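Local atomic coordinates of glycerol-3-phosphate dehydrogenase [NAD(P)+] (Coxiella burnetii, PDB entry 3K96), a protein that probably catalyses the NAD(P)H-dependent reduction of dihydroxyacetone phosphate to sn-glycerol 3-phosphate, the precursor needed for phospholipid synthesis. Residues H30-L35 with I190-G195; A43-L48 with Q53-W58; C91-S96 with K120-A125; V251-G256 with H321-P326; Q313-A318 with Q330-L335. One frame throughout, in Å; residues are numbered along the deposited sequence. Where two conformers were deposited one is given.

The contacts form two groups, one in each half of the enzyme. Interactions 1 and 2, centres 7 Å apart, share the start of the Rossmann-type sheet: Ile34 N bonds to Arg56 O (2.7 Å) across neighbouring strands. Interaction 3 lies about 17 Å (centres) from interaction 2, just after strand 87-90. In the helical half, interaction 5 uses helix 307-320 and interaction 4, 14 Å away (centres), the loop leaving it; Ile323 N to Ala318 O (2.7 Å) joins them. The groups lie about 33 to 35 Å apart (centres). Interaction 2 comes closest to the predicted cofactor site, Ala45 lying about 9 Å from Trp40 (side chains); the others lie away from annotated sites.

Interaction 1. Residues H30-L35 with I190-G195; sequences HPIAIL and IERLHG
Arg192, near the end of helix 183-193, reaches across to His30 and Ile32 at the beginning of the Rossmann-type nucleotide-binding fold, where the chain enters strand 32-35. That strand runs on into the GxGxxG pattern, but the contact lies at its opposite end, away from the annotated sites.

The polar part is a pair of routes from one guanidinium to one carbonyl. Arg192 NH2 donates directly to His30 O (3.0 Å, N-H...O angle 157°), with the oxygen close to the guanidinium plane and the donor tilted from the carbonyl plane. The second route runs through a water, which accepts from Arg192 NH1 and donates to His30 O. Two nitrogens thus serve a carbonyl that precedes the strand, and both partners meet the guanidinium at its edge, which fixes its rotation. An arginine suits this place because its long chain spans the gap and its several N-H groups can be shared between protein and solvent.

The apolar part uses the flat side of the same group. The Arg192 chain is extended from CG to NE, and a turn of -89° at chi4 sets the guanidinium broadside to Ile32. Ile32 CB lies 4.0 Å above its plane, over the centre, while the two side chains pass each other head to tail. A beta-branched residue fills such a face well, since each branch covers a different part: Ile32 CD1 lies 4.1 Å from Arg192 NE, and Ile32 CG2 lies 3.9 Å from Arg192 NH1.

Interaction 2. Residues A43-L48 with Q53-W58; sequences ALALVL and QKVRLW
Ala45 turns its methyl group from helix 39-49 toward strand 55-58, with its CB 4.0 Å from Val55 CG1 and 4.4 Å from Leu57 CD1. The helix and strand segments run almost antiparallel (170°), their axes 9.0 Å apart at closest approach, and a residue as small as alanine lets the helix settle near the sheet. Val55 has CG1 anti to its own backbone N (chi1 -179°), which sends one methyl to Ala45 CB and swings the other, CG2, toward the next turn of the helix.

There Leu48 takes over. Its CB lies 3.8 Å from Val55 CG2, so the valine spreads its two branches over successive helical positions. Farther out, Leu48 CD2 comes within 3.3 Å of Gln53 OE1 as the two side chains pass at a slant. Both ends of the Gln53 amide are satisfied beyond this contact: OE1 has its own hydrogen bond elsewhere in the structure, and NE2 donates to Arg192 O on helix 183-193, which fits a glutamine to a buried place. The backbone adds a weak hydrogen bond from Gln53 N to Leu48 O (3.4 Å), across the tight connection that reverses the chain.

Ile32 and Ile34 of strand 32-35 and Leu87 of strand 87-90 extend this apolar layer. Packing of a helix against the two strands it connects is the signature of the beta-alpha-beta crossover that opens a Rossmann fold.

Interaction 3. Residues C91-S96 with K120-A125; sequences CDLKAS and KPLIDA
Leu122, in the loop after helix 109-119, spreads its fork over Leu93 and Lys94, the first two residues of the short helix 93-97. Both segments belong to the Rossmann-type half of the enzyme, and the contact joins two of its connections near the surface.

The packed part is this fork, whose two branches fit equally closely. Leu122 CD1 lies 3.7 Å from Leu93 CG and 3.8 Å from Leu93 CD2, the leucines meeting at an angle. Leu122 CD2 lies 3.7 Å from Lys94 CG, the lysine chain running across the leucine. Leucine suits the side nearer the sheet, since Leu93 also touches Leu35 of strand 32-35 and so ties the small apolar patch to it. With chi1 at -53°, Leu122 CG lies anti to its own carbonyl carbon, an arrangement that carries both methyls toward the helix.

The solvent side is looser. Lys94 is exposed, and apart from Leu122 the residues of 120-125 do not touch segment 91-96. Lysine fits this border: its first methylenes supply apolar surface, while the ammonium group belongs to the surface of the protein.

The backbone N atoms of Cys91 and Asp92 bind the sulfonate of a buffer molecule probably taken from the crystallisation liquor. Hydrogen bonds within segment 91-96 hold the helix start in place. Asp92 is the N-cap, a natural role for an aspartate. One turn on, Ser96 OG donates to Leu93 O (2.7 Å). At the cap itself, Ala95 N reaches Asp92 OD2 at 2.8 Å, from above the carboxylate plane.

Interaction 4. Residues V251-G256 with H321-P326; sequences VSVFGG and HAIEMP
Val253 and Ile323 make the closest backbone approach, 8.1 Å between their CA atoms, where two helices end in Schellman motifs with Gly255 and Ala322 as the residues of positive phi. At Gly255 the motif is closed by Gly256 N to Val251 O (2.9 Å); glycine suits the place because a CB at these angles would press on the preceding carbonyl O.

The side chains meet in two ways. Phe254 and His321 form a T-shaped, edge-to-face pair with planes at 76° and centroids 5.2 Å apart. The edge belongs to the phenylalanine: its CZ lies 3.7 Å above the imidazole plane of His321, offset toward the rim near NE2 and CD2. A histidine here offers an aromatic face while remaining tolerable at an exposed position.

The other meeting is apolar and centres on Ile323 CD1. Val253 and Ile323 meet end-on through Val253 CG1 and Ile323 CD1 (3.9 Å). Ile323 has CG1 anti to its carbonyl carbon (chi1 -55°) and extends on to CD1, so that this one methyl also touches the edge of the Phe254 ring at CE1 (4.1 Å).

The contact joins the end of helix 233-253 to the turn between helices 307-320 and 326-336. Phe254 wedges further among Ile207 and Leu211 of helix 206-228 and Leu317 of helix 307-320, while Ile323 also rests on Leu250 of helix 233-253.

Interaction 5. Residues Q313-A318 with Q330-L335; sequences QVHALA and QVHRIL
His315 and His332 face each other from two regular helical turns, whose shortest backbone bond, Ala318 N to Val314 O at 2.7 Å, belongs to the helix carrying His315. Across the gap between helices 307-320 and 326-336 it is the two imidazoles that make the contact.

They stack face to face, planes 9° from parallel and centroids 3.9 Å apart. His332 CG sits over the centre of the His315 ring, and His315 ND1 lies 3.6 Å above the middle of the His332 ring, so each ring covers the core of the other. The nearest nitrogens, His315 ND1 and His332 NE2, are 3.7 Å apart, a distance set by the stacking. A CH-pi contact extends the overlap, His332 CB lying 4.2 Å from the centroid of the His315 ring and over its face.

The torsions explain the fit. Both residues have CG anti to the backbone N, with chi1 at -178° for His315 and -165° for His332, so each ring is held out from its helix toward the other.

Neighbours enlarge the aromatic cluster: Phe329 meets His315, and His336 meets His332, each at an inclined angle. Histidine suits a partly exposed position such as this, because it is flat enough to stack yet polar enough to face water. Two positive charges so close would be expected to oppose the stack, so the pair probably favours at least one neutral ring and may lower the tendency of either to take up a proton, although Asp312 beside His332 might partly offset this.

Interaction 1. Residues H30-L35 with I190-G195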
# COMPACT_ATOMS: atom_id res chain seq x y z
N HIS A 30 6.44 3.31 -38.71
CA HIS A 30 7.78 2.87 -38.35
C HIS A 30 7.80 1.88 -37.18
O HIS A 30 6.94 1.93 -36.31
CB HIS A 30 8.65 4.07 -38.02
CG HIS A 30 8.73 5.07 -39.12
ND1 HIS A 30 9.43 4.83 -40.28
CD2 HIS A 30 8.19 6.31 -39.25
CE1 HIS A 30 9.32 5.88 -41.08
NE2 HIS A 30 8.58 6.79 -40.47
N PRO A 31 8.80 0.99 -37.18
CA PRO A 31 8.92 0.05 -36.08
C PRO A 31 9.45 0.73 -34.84
O PRO A 31 10.13 1.73 -34.94
CB PRO A 31 9.94 -0.98 -36.60
CG PRO A 31 10.07 -0.74 -38.06
CD PRO A 31 9.76 0.70 -38.26
N ILE A 32 9.12 0.19 -33.67
CA ILE A 32 9.67 0.70 -32.43
C ILE A 32 10.65 -0.36 -31.95
O ILE A 32 10.42 -1.55 -32.16
CB ILE A 32 8.57 1.03 -31.40
CG1 ILE A 32 9.20 1.61 -30.11
CG2 ILE A 32 7.72 -0.19 -31.12
CD1 ILE A 32 8.18 2.23 -29.19
N ALA A 33 11.77 0.06 -31.39
CA ALA A 33 12.75 -0.88 -30.88
C ALA A 33 12.68 -0.94 -29.36
O ALA A 33 12.61 0.10 -28.69
CB ALA A 33 14.19 -0.49 -31.34
N ILE A 34 12.68 -2.16 -28.83
CA ILE A 34 12.72 -2.38 -27.38
C ILE A 34 14.04 -3.08 -27.05
O ILE A 34 14.28 -4.20 -27.48
CB ILE A 34 11.54 -3.23 -26.89
CG1 ILE A 34 10.24 -2.43 -27.04
CG2 ILE A 34 11.77 -3.66 -25.45
CD1 ILE A 34 8.97 -3.18 -26.72
N LEU A 35 14.88 -2.38 -26.29
CA LEU A 35 16.19 -2.87 -25.90
C LEU A 35 16.09 -3.45 -24.49
O LEU A 35 15.87 -2.72 -23.52
CB LEU A 35 17.21 -1.70 -25.93
CG LEU A 35 17.27 -0.86 -27.22
CD1 LEU A 35 18.40 0.19 -27.16
CD2 LEU A 35 17.40 -1.72 -28.49
N ILE A 190 1.70 7.36 -25.59
CA ILE A 190 0.40 7.01 -25.01
C ILE A 190 -0.48 6.45 -26.12
O ILE A 190 -1.16 5.44 -25.96
CB ILE A 190 -0.23 8.20 -24.31
CG1 ILE A 190 0.54 8.53 -23.03
CG2 ILE A 190 -1.69 7.94 -23.97
CD1 ILE A 190 0.04 9.73 -22.32
N GLU A 191 -0.44 7.10 -27.28
CA GLU A 191 -1.20 6.60 -28.40
C GLU A 191 -0.82 5.15 -28.74
O GLU A 191 -1.69 4.33 -29.01
CB GLU A 191 -1.03 7.49 -29.61
CG GLU A 191 -1.94 7.06 -30.76
CD GLU A 191 -1.86 7.98 -31.96
OE1 GLU A 191 -0.79 8.59 -32.18
OE2 GLU A 191 -2.88 8.07 -32.69
N ARG A 192 0.47 4.82 -28.74
CA ARG A 192 0.88 3.44 -29.02
C ARG A 192 0.50 2.40 -27.96
O ARG A 192 0.14 1.28 -28.28
CB ARG A 192 2.40 3.34 -29.15
CG ARG A 192 3.02 3.74 -30.48
CD ARG A 192 4.49 3.36 -30.45
NE ARG A 192 5.21 3.68 -31.68
CZ ARG A 192 5.32 2.88 -32.73
NH1 ARG A 192 4.73 1.71 -32.75
NH2 ARG A 192 6.03 3.27 -33.78
N LEU A 193 0.64 2.80 -26.69
CA LEU A 193 0.50 1.88 -25.55
C LEU A 193 -0.86 1.80 -24.88
O LEU A 193 -1.31 0.73 -24.48
CB LEU A 193 1.50 2.30 -24.47
CG LEU A 193 2.97 1.99 -24.72
CD1 LEU A 193 3.88 2.91 -23.92
CD2 LEU A 193 3.27 0.50 -24.44
N HIS A 194 -1.49 2.95 -24.74
CA HIS A 194 -2.75 3.03 -24.06
C HIS A 194 -3.83 2.20 -24.71
O HIS A 194 -3.99 2.20 -25.94
CB HIS A 194 -3.22 4.46 -23.94
CG HIS A 194 -4.47 4.59 -23.15
ND1 HIS A 194 -4.50 4.43 -21.78
CD2 HIS A 194 -5.75 4.84 -23.53
CE1 HIS A 194 -5.74 4.59 -21.35
NE2 HIS A 194 -6.51 4.83 -22.39
N GLY A 195 -4.58 1.49 -23.89
CA GLY A 195 -5.64 0.66 -24.39
C GLY A 195 -6.45 0.07 -23.27
O GLY A 195 -6.13 0.23 -22.10
O HOH W 1 5.37 0.13 -34.99

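Interaction 2. Residues A43-L48 with Q53-W58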
# COMPACT_ATOMS: atom_id res chain seq x y z
N ALA A 43 7.04 -8.20 -22.29
CA ALA A 43 5.62 -7.95 -22.07
C ALA A 43 5.20 -6.66 -22.79
O ALA A 43 4.15 -6.60 -23.41
CB ALA A 43 5.31 -7.85 -20.55
N LEU A 44 6.01 -5.62 -22.68
CA LEU A 44 5.73 -4.36 -23.39
C LEU A 44 5.73 -4.60 -24.91
O LEU A 44 4.90 -4.05 -25.65
CB LEU A 44 6.77 -3.30 -23.02
CG LEU A 44 6.56 -2.63 -21.66
CD1 LEU A 44 7.85 -1.96 -21.18
CD2 LEU A 44 5.38 -1.66 -21.73
N ALA A 45 6.64 -5.45 -25.37
CA ALA A 45 6.73 -5.77 -26.80
C ALA A 45 5.46 -6.46 -27.26
O ALA A 45 5.00 -6.23 -28.39
CB ALA A 45 7.98 -6.63 -27.09
N LEU A 46 4.88 -7.29 -26.39
CA LEU A 46 3.64 -7.99 -26.71
C LEU A 46 2.47 -7.04 -26.74
O LEU A 46 1.61 -7.14 -27.61
CB LEU A 46 3.32 -9.11 -25.70
CG LEU A 46 4.18 -10.36 -25.78
CD1 LEU A 46 3.90 -11.27 -24.60
CD2 LEU A 46 3.90 -11.05 -27.13
N VAL A 47 2.38 -6.14 -25.77
CA VAL A 47 1.29 -5.18 -25.75
C VAL A 47 1.22 -4.44 -27.09
O VAL A 47 0.15 -4.29 -27.67
CB VAL A 47 1.45 -4.17 -24.61
CG1 VAL A 47 0.52 -2.98 -24.81
CG2 VAL A 47 1.19 -4.86 -23.23
N LEU A 48 2.37 -3.97 -27.57
CA LEU A 48 2.41 -3.24 -28.84
C LEU A 48 2.22 -4.14 -30.06
O LEU A 48 1.42 -3.83 -30.93
CB LEU A 48 3.74 -2.47 -28.97
CG LEU A 48 4.02 -1.43 -27.86
CD1 LEU A 48 5.40 -0.84 -27.98
CD2 LEU A 48 2.96 -0.35 -27.84
N GLN A 53 1.33 -3.24 -34.30
CA GLN A 53 2.51 -2.41 -34.47
C GLN A 53 3.74 -3.28 -34.68
O GLN A 53 3.85 -4.36 -34.09
CB GLN A 53 2.72 -1.51 -33.24
CG GLN A 53 1.56 -0.56 -32.97
CD GLN A 53 1.66 0.08 -31.60
OE1 GLN A 53 2.76 0.33 -31.10
NE2 GLN A 53 0.50 0.33 -30.97
N LYS A 54 4.66 -2.83 -35.52
CA LYS A 54 5.89 -3.56 -35.75
C LYS A 54 6.81 -3.30 -34.58
O LYS A 54 7.04 -2.14 -34.22
CB LYS A 54 6.58 -3.08 -37.02
CG LYS A 54 5.72 -3.21 -38.27
CD LYS A 54 6.41 -2.58 -39.49
CE LYS A 54 5.44 -2.46 -40.68
NZ LYS A 54 4.33 -1.48 -40.41
N VAL A 55 7.37 -4.36 -34.01
CA VAL A 55 8.25 -4.23 -32.90
C VAL A 55 9.51 -5.05 -33.06
O VAL A 55 9.45 -6.20 -33.49
CB VAL A 55 7.56 -4.72 -31.58
CG1 VAL A 55 8.52 -4.55 -30.41
CG2 VAL A 55 6.26 -3.97 -31.34
N ARG A 56 10.64 -4.45 -32.69
CA ARG A 56 11.92 -5.13 -32.72
C ARG A 56 12.43 -5.23 -31.28
O ARG A 56 12.63 -4.21 -30.61
CB ARG A 56 12.93 -4.36 -33.57
CG ARG A 56 12.55 -4.23 -35.02
CD ARG A 56 13.60 -3.42 -35.75
NE ARG A 56 13.22 -3.16 -37.14
CZ ARG A 56 13.97 -2.50 -38.01
NH1 ARG A 56 15.16 -2.01 -37.65
NH2 ARG A 56 13.54 -2.33 -39.25
N LEU A 57 12.66 -6.45 -30.85
CA LEU A 57 13.12 -6.72 -29.51
C LEU A 57 14.56 -7.19 -29.53
O LEU A 57 14.87 -8.20 -30.13
CB LEU A 57 12.24 -7.82 -28.89
CG LEU A 57 12.52 -8.21 -27.45
CD1 LEU A 57 12.29 -7.01 -26.53
CD2 LEU A 57 11.62 -9.39 -27.05
N TRP A 58 15.43 -6.46 -28.84
CA TRP A 58 16.86 -6.78 -28.79
C TRP A 58 17.28 -7.25 -27.40
O TRP A 58 16.80 -6.76 -26.38
CB TRP A 58 17.66 -5.54 -29.14
CG TRP A 58 19.17 -5.66 -29.01
CD1 TRP A 58 20.04 -6.17 -29.94
CD2 TRP A 58 19.99 -5.19 -27.93
NE1 TRP A 58 21.34 -6.08 -29.49
CE2 TRP A 58 21.33 -5.48 -28.25
CE3 TRP A 58 19.71 -4.55 -26.70
CZ2 TRP A 58 22.40 -5.16 -27.41
CZ3 TRP A 58 20.76 -4.23 -25.86
CH2 TRP A 58 22.10 -4.54 -26.22

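Interaction 3. Residues C91-S96 with K120-A125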
# COMPACT_ATOMS: atom_id res chain seq x y z
N CYS A 91 19.63 -9.61 -32.57
CA CYS A 91 20.76 -9.69 -31.64
C CYS A 91 21.75 -8.57 -31.92
O CYS A 91 22.64 -8.33 -31.12
CB CYS A 91 21.47 -11.03 -31.66
SG CYS A 91 22.46 -11.29 -33.10
N ASP A 92 21.60 -7.88 -33.05
CA ASP A 92 22.51 -6.79 -33.39
C ASP A 92 21.88 -5.44 -33.07
O ASP A 92 20.83 -5.08 -33.60
CB ASP A 92 22.89 -6.85 -34.88
CG ASP A 92 23.87 -5.72 -35.28
OD1 ASP A 92 24.89 -5.52 -34.58
OD2 ASP A 92 23.62 -5.05 -36.30
N LEU A 93 22.55 -4.67 -32.22
CA LEU A 93 22.02 -3.38 -31.80
C LEU A 93 21.86 -2.46 -32.97
O LEU A 93 20.80 -1.88 -33.18
CB LEU A 93 22.93 -2.74 -30.76
CG LEU A 93 22.37 -1.48 -30.12
CD1 LEU A 93 21.06 -1.82 -29.40
CD2 LEU A 93 23.39 -0.90 -29.16
N LYS A 94 22.92 -2.32 -33.76
CA LYS A 94 22.89 -1.45 -34.93
C LYS A 94 21.73 -1.82 -35.85
O LYS A 94 20.96 -0.95 -36.26
CB LYS A 94 24.22 -1.53 -35.69
CG LYS A 94 24.33 -0.57 -36.91
CD LYS A 94 25.71 -0.69 -37.56
CE LYS A 94 25.81 0.09 -38.87
NZ LYS A 94 25.66 1.55 -38.67
N ALA A 95 21.61 -3.10 -36.17
CA ALA A 95 20.55 -3.59 -37.05
C ALA A 95 19.18 -3.31 -36.47
O ALA A 95 18.24 -2.98 -37.18
CB ALA A 95 20.72 -5.06 -37.29
N SER A 96 19.04 -3.44 -35.15
CA SER A 96 17.73 -3.24 -34.53
C SER A 96 17.30 -1.77 -34.63
O SER A 96 16.10 -1.47 -34.72
CB SER A 96 17.73 -3.73 -33.08
OG SER A 96 18.54 -2.92 -32.25
N LYS A 120 25.69 5.35 -28.55
CA LYS A 120 26.25 6.63 -29.04
C LYS A 120 26.43 6.76 -30.55
O LYS A 120 26.02 7.75 -31.11
CB LYS A 120 27.54 7.03 -28.31
CG LYS A 120 27.27 7.49 -26.88
CD LYS A 120 28.52 7.86 -26.13
CE LYS A 120 28.18 8.41 -24.76
NZ LYS A 120 29.39 8.88 -24.08
N PRO A 121 27.02 5.75 -31.21
CA PRO A 121 27.20 5.88 -32.65
C PRO A 121 25.95 5.63 -33.45
O PRO A 121 26.00 5.71 -34.66
CB PRO A 121 28.21 4.78 -32.99
CG PRO A 121 28.72 4.28 -31.68
CD PRO A 121 27.70 4.58 -30.66
N LEU A 122 24.83 5.35 -32.78
CA LEU A 122 23.61 5.00 -33.47
C LEU A 122 22.51 6.05 -33.37
O LEU A 122 21.46 5.89 -33.98
CB LEU A 122 23.10 3.65 -32.94
CG LEU A 122 24.14 2.51 -32.95
CD1 LEU A 122 23.55 1.28 -32.28
CD2 LEU A 122 24.62 2.17 -34.37
N ILE A 123 22.74 7.11 -32.63
CA ILE A 123 21.71 8.14 -32.48
C ILE A 123 21.58 9.01 -33.73
O ILE A 123 22.58 9.31 -34.38
CB ILE A 123 22.00 9.05 -31.26
CG1 ILE A 123 22.05 8.21 -29.97
CG2 ILE A 123 20.94 10.12 -31.12
CD1 ILE A 123 20.89 7.23 -29.83
N ASP A 124 20.35 9.41 -34.08
CA ASP A 124 20.19 10.33 -35.21
C ASP A 124 19.43 11.58 -34.77
O ASP A 124 19.02 11.72 -33.60
CB ASP A 124 19.61 9.67 -36.47
CG ASP A 124 18.09 9.55 -36.45
OD1 ASP A 124 17.44 9.86 -35.42
OD2 ASP A 124 17.55 9.16 -37.50
N ALA A 125 19.24 12.48 -35.73
CA ALA A 125 18.63 13.76 -35.50
C ALA A 125 17.26 13.74 -34.86
O ALA A 125 16.93 14.65 -34.13
CB ALA A 125 18.60 14.57 -36.83

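Interaction 4. Residues V251-G256 with H321-P326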
# COMPACT_ATOMS: atom_id res chain seq x y z
N VAL A 251 12.51 12.42 -3.39
CA VAL A 251 11.78 13.05 -4.46
C VAL A 251 11.78 14.57 -4.24
O VAL A 251 12.11 15.36 -5.15
CB VAL A 251 10.33 12.52 -4.52
CG1 VAL A 251 9.43 13.40 -5.40
CG2 VAL A 251 10.33 11.07 -4.98
N SER A 252 11.46 14.98 -3.01
CA SER A 252 11.37 16.40 -2.69
C SER A 252 12.65 17.15 -2.91
O SER A 252 12.63 18.24 -3.49
CB SER A 252 10.91 16.61 -1.25
OG SER A 252 10.66 17.99 -1.04
N VAL A 253 13.76 16.57 -2.48
CA VAL A 253 15.08 17.16 -2.63
C VAL A 253 15.50 17.35 -4.10
O VAL A 253 16.30 18.25 -4.41
CB VAL A 253 16.14 16.33 -1.89
CG1 VAL A 253 17.54 16.76 -2.31
CG2 VAL A 253 15.95 16.44 -0.38
N PHE A 254 15.01 16.50 -5.00
CA PHE A 254 15.34 16.67 -6.42
C PHE A 254 14.25 17.43 -7.22
O PHE A 254 14.32 17.50 -8.44
CB PHE A 254 15.69 15.34 -7.06
CG PHE A 254 17.06 14.87 -6.73
CD1 PHE A 254 17.32 14.28 -5.51
CD2 PHE A 254 18.10 15.05 -7.63
CE1 PHE A 254 18.59 13.87 -5.19
CE2 PHE A 254 19.38 14.64 -7.32
CZ PHE A 254 19.62 14.05 -6.09
N GLY A 255 13.26 17.97 -6.54
CA GLY A 255 12.21 18.73 -7.22
C GLY A 255 11.02 17.95 -7.79
O GLY A 255 10.23 18.51 -8.57
N GLY A 256 10.89 16.68 -7.43
CA GLY A 256 9.74 15.88 -7.87
C GLY A 256 8.49 16.33 -7.14
O GLY A 256 8.57 17.23 -6.32
N HIS A 321 24.21 14.00 -0.87
CA HIS A 321 23.35 15.15 -0.63
C HIS A 321 22.79 15.24 0.80
O HIS A 321 21.84 15.97 1.05
CB HIS A 321 22.21 15.10 -1.64
CG HIS A 321 22.67 15.13 -3.07
ND1 HIS A 321 22.96 16.30 -3.73
CD2 HIS A 321 22.88 14.13 -3.96
CE1 HIS A 321 23.33 16.03 -4.97
NE2 HIS A 321 23.28 14.72 -5.14
N ALA A 322 23.39 14.50 1.73
CA ALA A 322 22.91 14.50 3.13
C ALA A 322 21.39 14.29 3.24
O ALA A 322 20.67 15.07 3.86
CB ALA A 322 23.34 15.80 3.84
N ILE A 323 20.89 13.22 2.64
CA ILE A 323 19.48 12.91 2.69
C ILE A 323 19.27 11.75 3.63
O ILE A 323 19.88 10.71 3.47
CB ILE A 323 18.95 12.51 1.31
CG1 ILE A 323 19.26 13.60 0.28
CG2 ILE A 323 17.46 12.27 1.39
CD1 ILE A 323 18.78 13.26 -1.11
N GLU A 324 18.40 11.95 4.60
CA GLU A 324 18.10 10.91 5.55
C GLU A 324 17.13 9.88 4.98
O GLU A 324 16.00 10.21 4.63
CB GLU A 324 17.48 11.49 6.81
CG GLU A 324 17.30 10.38 7.86
CD GLU A 324 16.50 10.80 9.08
OE1 GLU A 324 15.96 11.93 9.08
OE2 GLU A 324 16.42 9.99 10.03
N MET A 325 17.57 8.63 4.90
CA MET A 325 16.76 7.54 4.38
C MET A 325 17.07 6.34 5.24
O MET A 325 17.93 5.54 4.88
CB MET A 325 17.11 7.27 2.91
CG MET A 325 17.03 8.50 2.03
SD MET A 325 17.17 8.08 0.28
CE MET A 325 15.65 7.13 0.09
N PRO A 326 16.38 6.22 6.39
CA PRO A 326 16.64 5.17 7.38
C PRO A 326 16.48 3.74 6.90
O PRO A 326 17.33 2.91 7.24
CB PRO A 326 15.65 5.46 8.53
CG PRO A 326 15.00 6.79 8.21
CD PRO A 326 15.38 7.21 6.83

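Interaction 5. Residues Q313-A318 with Q330-L335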
# COMPACT_ATOMS: atom_id res chain seq x y z
N GLN A 313 23.39 2.30 -4.96
CA GLN A 313 23.41 3.57 -5.71
C GLN A 313 22.67 4.68 -4.96
O GLN A 313 23.14 5.81 -4.88
CB GLN A 313 22.82 3.41 -7.11
CG GLN A 313 23.57 2.44 -8.00
CD GLN A 313 25.00 2.87 -8.26
OE1 GLN A 313 25.28 4.03 -8.54
NE2 GLN A 313 25.91 1.92 -8.17
N VAL A 314 21.51 4.34 -4.39
CA VAL A 314 20.73 5.31 -3.67
C VAL A 314 21.42 5.70 -2.38
O VAL A 314 21.41 6.88 -2.02
CB VAL A 314 19.29 4.81 -3.42
CG1 VAL A 314 18.55 5.73 -2.47
CG2 VAL A 314 18.55 4.69 -4.74
N HIS A 315 22.04 4.74 -1.72
CA HIS A 315 22.77 5.04 -0.47
C HIS A 315 23.86 6.06 -0.77
O HIS A 315 24.00 7.04 -0.04
CB HIS A 315 23.38 3.78 0.13
CG HIS A 315 24.10 4.02 1.43
ND1 HIS A 315 25.48 4.06 1.53
CD2 HIS A 315 23.63 4.22 2.68
CE1 HIS A 315 25.82 4.27 2.78
NE2 HIS A 315 24.72 4.38 3.50
N ALA A 316 24.61 5.86 -1.85
CA ALA A 316 25.66 6.80 -2.21
C ALA A 316 25.07 8.17 -2.51
O ALA A 316 25.63 9.19 -2.12
CB ALA A 316 26.49 6.28 -3.41
N LEU A 317 23.94 8.20 -3.20
CA LEU A 317 23.31 9.47 -3.55
C LEU A 317 22.80 10.17 -2.29
O LEU A 317 22.98 11.38 -2.13
CB LEU A 317 22.15 9.26 -4.53
CG LEU A 317 21.49 10.53 -5.03
CD1 LEU A 317 22.44 11.25 -5.99
CD2 LEU A 317 20.17 10.22 -5.71
N ALA A 318 22.17 9.42 -1.40
CA ALA A 318 21.65 10.00 -0.15
C ALA A 318 22.78 10.62 0.65
O ALA A 318 22.66 11.71 1.20
CB ALA A 318 20.94 8.94 0.67
N GLN A 330 19.63 1.07 6.59
CA GLN A 330 19.65 -0.21 7.31
C GLN A 330 19.86 -1.35 6.34
O GLN A 330 20.64 -2.26 6.61
CB GLN A 330 18.37 -0.43 8.10
CG GLN A 330 18.25 0.39 9.36
CD GLN A 330 19.18 -0.07 10.47
OE1 GLN A 330 20.39 -0.20 10.27
NE2 GLN A 330 18.62 -0.31 11.65
N VAL A 331 19.18 -1.32 5.21
CA VAL A 331 19.37 -2.40 4.22
C VAL A 331 20.85 -2.44 3.81
O VAL A 331 21.47 -3.51 3.76
CB VAL A 331 18.44 -2.28 2.99
CG1 VAL A 331 18.81 -3.32 1.92
CG2 VAL A 331 16.99 -2.45 3.41
N HIS A 332 21.43 -1.27 3.56
CA HIS A 332 22.85 -1.21 3.20
C HIS A 332 23.73 -1.84 4.29
O HIS A 332 24.69 -2.54 3.98
CB HIS A 332 23.28 0.26 2.95
CG HIS A 332 24.59 0.39 2.24
ND1 HIS A 332 25.79 0.52 2.91
CD2 HIS A 332 24.89 0.37 0.92
CE1 HIS A 332 26.77 0.60 2.02
NE2 HIS A 332 26.25 0.49 0.81
N ARG A 333 23.40 -1.57 5.57
CA ARG A 333 24.15 -2.13 6.70
C ARG A 333 24.01 -3.65 6.74
O ARG A 333 24.96 -4.37 7.02
CB ARG A 333 23.66 -1.54 8.03
CG ARG A 333 23.82 -0.03 8.20
CD ARG A 333 23.23 0.43 9.56
NE ARG A 333 24.02 -0.05 10.68
CZ ARG A 333 23.62 -0.11 11.95
NH1 ARG A 333 22.38 0.23 12.33
NH2 ARG A 333 24.47 -0.57 12.85
N ILE A 334 22.81 -4.14 6.44
CA ILE A 334 22.56 -5.56 6.44
C ILE A 334 23.43 -6.23 5.37
O ILE A 334 24.01 -7.29 5.59
CB ILE A 334 21.07 -5.84 6.21
CG1 ILE A 334 20.29 -5.46 7.47
CG2 ILE A 334 20.82 -7.31 5.89
CD1 ILE A 334 18.79 -5.51 7.32
N LEU A 335 23.54 -5.58 4.22
CA LEU A 335 24.31 -6.14 3.10
C LEU A 335 25.82 -6.03 3.25
O LEU A 335 26.55 -6.96 2.91
CB LEU A 335 23.94 -5.41 1.79
CG LEU A 335 22.51 -5.49 1.25
CD1 LEU A 335 22.36 -4.71 -0.07
CD2 LEU A 335 22.12 -6.93 1.04